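Local coordinates for protein pseudoazurin (Methylobacterium extorquens, PDB 1PMY) that binds a single copper ion and probably shuttles electrons in the periplasm as a small blue copper protein, at residues G14-D19 with A79-M84; V66-D69 with V73-F76. All coordinates share one frame; numbering follows the deposited sequence.

Interaction 1: G14-D19 with A79-M84; sequences GMMVFD and APHYMM. With CU (copper (II) ion), chain B.
ND1 of H81 binds the copper(II) ion at 2.0 Å, and M16 lies across one face of the same imidazole. Around the metal, H40, C78 and M86 complete the site, the His-Cys-His-Met set of a type 1 blue copper centre in the cupredoxin fold. The M16 sulfur sits almost exactly over the middle of the H81 ring: SD is 3.8 Å from the centroid, 6° off the ring normal. From there the chain runs on above the plane, and the M16 methyl CE makes a CH-pi contact with the same face, nearest to H81 NE2 at 4.0 Å. A bend at chi2 (-62°) turns the M16 thioether so that both SD and CE meet the ring. On the opposite face P80 CB stands over the ring centre, 4.3 Å above the plane, so the ligand is sandwiched between a sulfur and a proline carbon.

M84, two residues before the ligand M86, packs obliquely against M16. Its CE presses on M16 CG at 3.5 Å, tighter than an ordinary carbon-carbon contact; the straight chi2 carries SD outward, and the bend at chi3 (83°) brings CE onto M16 CG. M15 adds a looser apolar touch, its CB near the same methyl. No hydrogen bond spans the two segments; behind M15 and M16, R114 donates hydrogen bonds to both carbonyl oxygens and ties this corner of the chain to helix 109-120. A polarisable thioether lying over a metal-bound imidazole could subtly tune the electronics of that ligand, and the methionine-proline sandwich should restrict rocking of the ring out of its plane.

Interaction 2: V66-D69 with V73-F76; sequences VKFD and VYGF
Y74 meets F68 across the interior of the cupredoxin beta-sandwich, where F68, just past the end of strand 64-67, reaches across to strand 72-77; the two segments touch through side chains and share no backbone bond. The two rings form a T-shaped pair, with the edge of F68 turned to the face of Y74, centroids 5.0 Å apart and planes at 86°. F68 CE2 stands over the centre of the tyrosine ring, 3.8 Å above its plane, and CD2 beside it lies 3.8 Å from Y74 CZ. Placing CG anti to the carbonyl carbon (chi1 -71°) sends the Y74 ring inward from its strand, far enough that its hydroxyl arrives near the end of segment 66-69. There Y74 OH hydrogen-bonds to K70 O and also accepts a bond from a water, which in turn accepts one from the D69 backbone N, a bridge that joins the two segments at the tyrosine end of the aromatic cluster.

After G75, F76 again points inward and meets F68 from the opposing direction. F68 thus offers its edge to both aromatics of the second strand, while V90 and V92 of strand 87-92 and I31 of strand 30-34 also pack on it. The closest approach between the two phenylalanines is from F68 CZ to F76 CE2, at 3.7 Å.

In the fold
Interaction 1 lies at the copper end of the molecule and interaction 2 in the hydrophobic interior, with centres about 18 Å apart on opposite sides of the chain's centre. They do not touch, yet one piece of chain serves both: strand 72-77, whose aromatics face F68, runs on through the copper ligand C78 into the loop 79-84 that carries H81. The F76 side chain comes within about 8 Å of that of C78. Interaction 2 belongs to the core, set back about 11 Å from the copper ion at the F76 side chain, whereas interaction 1 covers a ligand ring near the surface.

Interaction 1: G14-D19 with A79-M84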
loop_
_atom_site.group_PDB
_atom_site.type_symbol
_atom_site.label_atom_id
_atom_site.label_comp_id
_atom_site.label_asym_id
_atom_site.label_seq_id
_atom_site.Cartn_x
_atom_site.Cartn_y
_atom_site.Cartn_z
ATOM N N GLY A 14 -11.226 9.966 -4.162
ATOM C CA GLY A 14 -10.852 11.024 -5.068
ATOM C C GLY A 14 -9.828 10.659 -6.130
ATOM O O GLY A 14 -9.884 9.510 -6.700
ATOM N N MET A 15 -8.975 11.578 -6.514
ATOM C CA MET A 15 -7.992 11.414 -7.548
ATOM C C MET A 15 -6.760 10.612 -7.090
ATOM O O MET A 15 -6.286 10.808 -5.970
ATOM C CB MET A 15 -7.499 12.662 -8.239
ATOM C CG MET A 15 -8.528 13.716 -8.493
ATOM S SD MET A 15 -10.023 13.027 -9.242
ATOM C CE MET A 15 -9.450 12.502 -10.854
ATOM N N MET A 16 -6.289 9.757 -7.955
ATOM C CA MET A 16 -5.052 8.959 -7.759
ATOM C C MET A 16 -5.162 8.070 -6.522
ATOM O O MET A 16 -4.561 8.409 -5.453
ATOM C CB MET A 16 -3.834 9.819 -7.753
ATOM C CG MET A 16 -3.764 10.914 -8.765
ATOM S SD MET A 16 -3.803 10.057 -10.395
ATOM C CE MET A 16 -3.694 11.464 -11.458
ATOM N N VAL A 17 -5.889 6.994 -6.626
ATOM C CA VAL A 17 -6.154 6.049 -5.582
ATOM C C VAL A 17 -5.965 4.537 -5.978
ATOM O O VAL A 17 -5.965 4.179 -7.154
ATOM C CB VAL A 17 -7.597 6.210 -5.026
ATOM C CG1 VAL A 17 -7.923 7.657 -4.633
ATOM C CG2 VAL A 17 -8.612 5.751 -6.058
ATOM N N PHE A 18 -5.723 3.778 -4.928
ATOM C CA PHE A 18 -5.642 2.339 -4.996
ATOM C C PHE A 18 -7.057 1.938 -4.506
ATOM O O PHE A 18 -7.526 2.560 -3.543
ATOM C CB PHE A 18 -4.561 1.691 -4.137
ATOM C CG PHE A 18 -3.160 1.842 -4.632
ATOM C CD1 PHE A 18 -2.580 1.053 -5.628
ATOM C CD2 PHE A 18 -2.344 2.748 -3.931
ATOM C CE1 PHE A 18 -1.222 1.232 -5.971
ATOM C CE2 PHE A 18 -1.009 2.947 -4.308
ATOM C CZ PHE A 18 -0.443 2.244 -5.335
ATOM N N ASP A 19 -7.574 0.886 -5.124
ATOM C CA ASP A 19 -8.947 0.464 -4.586
ATOM C C ASP A 19 -8.922 -1.064 -4.520
ATOM O O ASP A 19 -8.883 -1.657 -5.632
ATOM C CB ASP A 19 -10.022 0.978 -5.559
ATOM C CG ASP A 19 -11.433 0.573 -5.091
ATOM O OD1 ASP A 19 -11.594 0.186 -3.914
ATOM O OD2 ASP A 19 -12.386 0.717 -5.880
ATOM N N ALA A 79 4.767 5.823 -6.985
ATOM C CA ALA A 79 5.839 6.835 -7.094
ATOM C C ALA A 79 5.525 8.125 -7.705
ATOM O O ALA A 79 5.657 9.188 -7.001
ATOM C CB ALA A 79 7.213 6.282 -7.276
ATOM N N PRO A 80 5.026 8.189 -8.946
ATOM C CA PRO A 80 4.706 9.450 -9.609
ATOM C C PRO A 80 3.553 10.192 -8.890
ATOM O O PRO A 80 3.621 11.453 -8.993
ATOM C CB PRO A 80 4.190 9.033 -10.984
ATOM C CG PRO A 80 4.018 7.571 -10.959
ATOM C CD PRO A 80 4.892 6.960 -9.828
ATOM N N HIS A 81 2.652 9.500 -8.149
ATOM C CA HIS A 81 1.568 10.245 -7.487
ATOM C C HIS A 81 1.608 10.263 -5.978
ATOM O O HIS A 81 0.551 10.363 -5.311
ATOM C CB HIS A 81 0.122 9.733 -7.946
ATOM C CG HIS A 81 0.061 9.682 -9.425
ATOM N ND1 HIS A 81 -0.258 8.526 -10.138
ATOM C CD2 HIS A 81 0.257 10.686 -10.325
ATOM C CE1 HIS A 81 -0.241 8.870 -11.455
ATOM N NE2 HIS A 81 0.020 10.122 -11.584
ATOM N N TYR A 82 2.777 10.089 -5.361
ATOM C CA TYR A 82 2.855 10.115 -3.863
ATOM C C TYR A 82 2.427 11.459 -3.268
ATOM O O TYR A 82 1.602 11.451 -2.344
ATOM C CB TYR A 82 4.279 9.642 -3.503
ATOM C CG TYR A 82 4.552 9.809 -2.006
ATOM C CD1 TYR A 82 3.875 9.145 -1.003
ATOM C CD2 TYR A 82 5.429 10.847 -1.636
ATOM C CE1 TYR A 82 4.158 9.374 0.360
ATOM C CE2 TYR A 82 5.663 11.148 -0.279
ATOM C CZ TYR A 82 5.121 10.346 0.699
ATOM O OH TYR A 82 5.294 10.742 2.013
ATOM N N MET A 83 2.845 12.556 -3.878
ATOM C CA MET A 83 2.541 13.919 -3.443
ATOM C C MET A 83 1.035 14.195 -3.534
ATOM O O MET A 83 0.438 15.004 -2.840
ATOM C CB MET A 83 3.342 14.971 -4.235
ATOM C CG MET A 83 4.747 15.132 -3.814
ATOM S SD MET A 83 4.927 15.602 -2.101
ATOM C CE MET A 83 4.123 17.189 -1.884
ATOM N N MET A 84 0.349 13.455 -4.423
ATOM C CA MET A 84 -1.067 13.430 -4.644
ATOM C C MET A 84 -1.804 12.425 -3.756
ATOM O O MET A 84 -2.997 12.293 -3.902
ATOM C CB MET A 84 -1.384 13.145 -6.140
ATOM C CG MET A 84 -1.119 14.464 -6.894
ATOM S SD MET A 84 -1.519 14.106 -8.668
ATOM C CE MET A 84 -3.354 14.375 -8.536
HETATM CU CU CU B . -0.370 6.659 -9.526
#

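Interaction 2: V66-D69 with V73-F76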
loop_
_atom_site.group_PDB
_atom_site.type_symbol
_atom_site.label_atom_id
_atom_site.label_comp_id
_atom_site.label_asym_id
_atom_site.label_seq_id
_atom_site.Cartn_x
_atom_site.Cartn_y
_atom_site.Cartn_z
ATOM N N VAL A 66 2.745 -9.050 -5.972
ATOM C CA VAL A 66 3.632 -9.024 -4.800
ATOM C C VAL A 66 3.160 -10.120 -3.839
ATOM O O VAL A 66 1.998 -10.111 -3.396
ATOM C CB VAL A 66 3.603 -7.624 -4.105
ATOM C CG1 VAL A 66 4.582 -7.585 -2.879
ATOM C CG2 VAL A 66 3.997 -6.561 -5.135
ATOM N N LYS A 67 4.073 -11.045 -3.555
ATOM C CA LYS A 67 3.752 -12.123 -2.602
ATOM C C LYS A 67 4.243 -11.629 -1.217
ATOM O O LYS A 67 5.302 -10.882 -1.135
ATOM C CB LYS A 67 4.295 -13.466 -3.037
ATOM C CG LYS A 67 3.734 -14.663 -2.260
ATOM C CD LYS A 67 4.292 -15.931 -2.847
ATOM C CE LYS A 67 3.857 -17.288 -2.413
ATOM N NZ LYS A 67 2.382 -17.374 -2.471
ATOM N N PHE A 68 3.489 -11.972 -0.190
ATOM C CA PHE A 68 3.771 -11.523 1.160
ATOM C C PHE A 68 4.044 -12.706 2.081
ATOM O O PHE A 68 3.135 -13.539 2.290
ATOM C CB PHE A 68 2.641 -10.691 1.734
ATOM C CG PHE A 68 2.407 -9.406 1.048
ATOM C CD1 PHE A 68 1.636 -9.273 -0.104
ATOM C CD2 PHE A 68 2.953 -8.244 1.627
ATOM C CE1 PHE A 68 1.442 -8.027 -0.704
ATOM C CE2 PHE A 68 2.796 -6.997 1.045
ATOM C CZ PHE A 68 2.048 -6.867 -0.113
ATOM N N ASP A 69 5.229 -12.719 2.693
ATOM C CA ASP A 69 5.486 -13.782 3.652
ATOM C C ASP A 69 5.663 -13.292 5.071
ATOM O O ASP A 69 5.186 -13.995 5.988
ATOM C CB ASP A 69 6.568 -14.743 3.141
ATOM C CG ASP A 69 7.861 -13.926 3.249
ATOM O OD1 ASP A 69 7.940 -12.929 2.499
ATOM O OD2 ASP A 69 8.682 -14.253 4.170
ATOM N N VAL A 73 2.755 -4.697 8.994
ATOM C CA VAL A 73 2.168 -3.552 8.361
ATOM C C VAL A 73 3.091 -2.979 7.270
ATOM O O VAL A 73 4.313 -2.819 7.512
ATOM C CB VAL A 73 1.969 -2.430 9.468
ATOM C CG1 VAL A 73 1.224 -1.232 8.912
ATOM C CG2 VAL A 73 1.059 -3.071 10.574
ATOM N N TYR A 74 2.520 -2.838 6.080
ATOM C CA TYR A 74 3.299 -2.367 4.901
ATOM C C TYR A 74 2.628 -1.089 4.354
ATOM O O TYR A 74 1.372 -1.106 4.249
ATOM C CB TYR A 74 3.137 -3.424 3.816
ATOM C CG TYR A 74 3.848 -4.726 4.078
ATOM C CD1 TYR A 74 3.294 -5.669 4.977
ATOM C CD2 TYR A 74 5.061 -4.994 3.457
ATOM C CE1 TYR A 74 3.994 -6.898 5.133
ATOM C CE2 TYR A 74 5.745 -6.198 3.660
ATOM C CZ TYR A 74 5.178 -7.158 4.521
ATOM O OH TYR A 74 5.813 -8.374 4.656
ATOM N N GLY A 75 3.413 -0.088 3.978
ATOM C CA GLY A 75 2.783 1.091 3.321
ATOM C C GLY A 75 3.432 1.116 1.888
ATOM O O GLY A 75 4.655 0.784 1.836
ATOM N N PHE A 76 2.526 1.379 0.962
ATOM C CA PHE A 76 3.024 1.443 -0.435
ATOM C C PHE A 76 2.520 2.780 -1.011
ATOM O O PHE A 76 1.439 3.194 -0.652
ATOM C CB PHE A 76 2.419 0.305 -1.286
ATOM C CG PHE A 76 2.897 -1.080 -0.927
ATOM C CD1 PHE A 76 4.196 -1.395 -1.270
ATOM C CD2 PHE A 76 2.110 -1.940 -0.139
ATOM C CE1 PHE A 76 4.709 -2.650 -0.903
ATOM C CE2 PHE A 76 2.584 -3.224 0.172
ATOM C CZ PHE A 76 3.880 -3.520 -0.207
HETATM O O HOH W 1 7.114 -10.158 2.916
#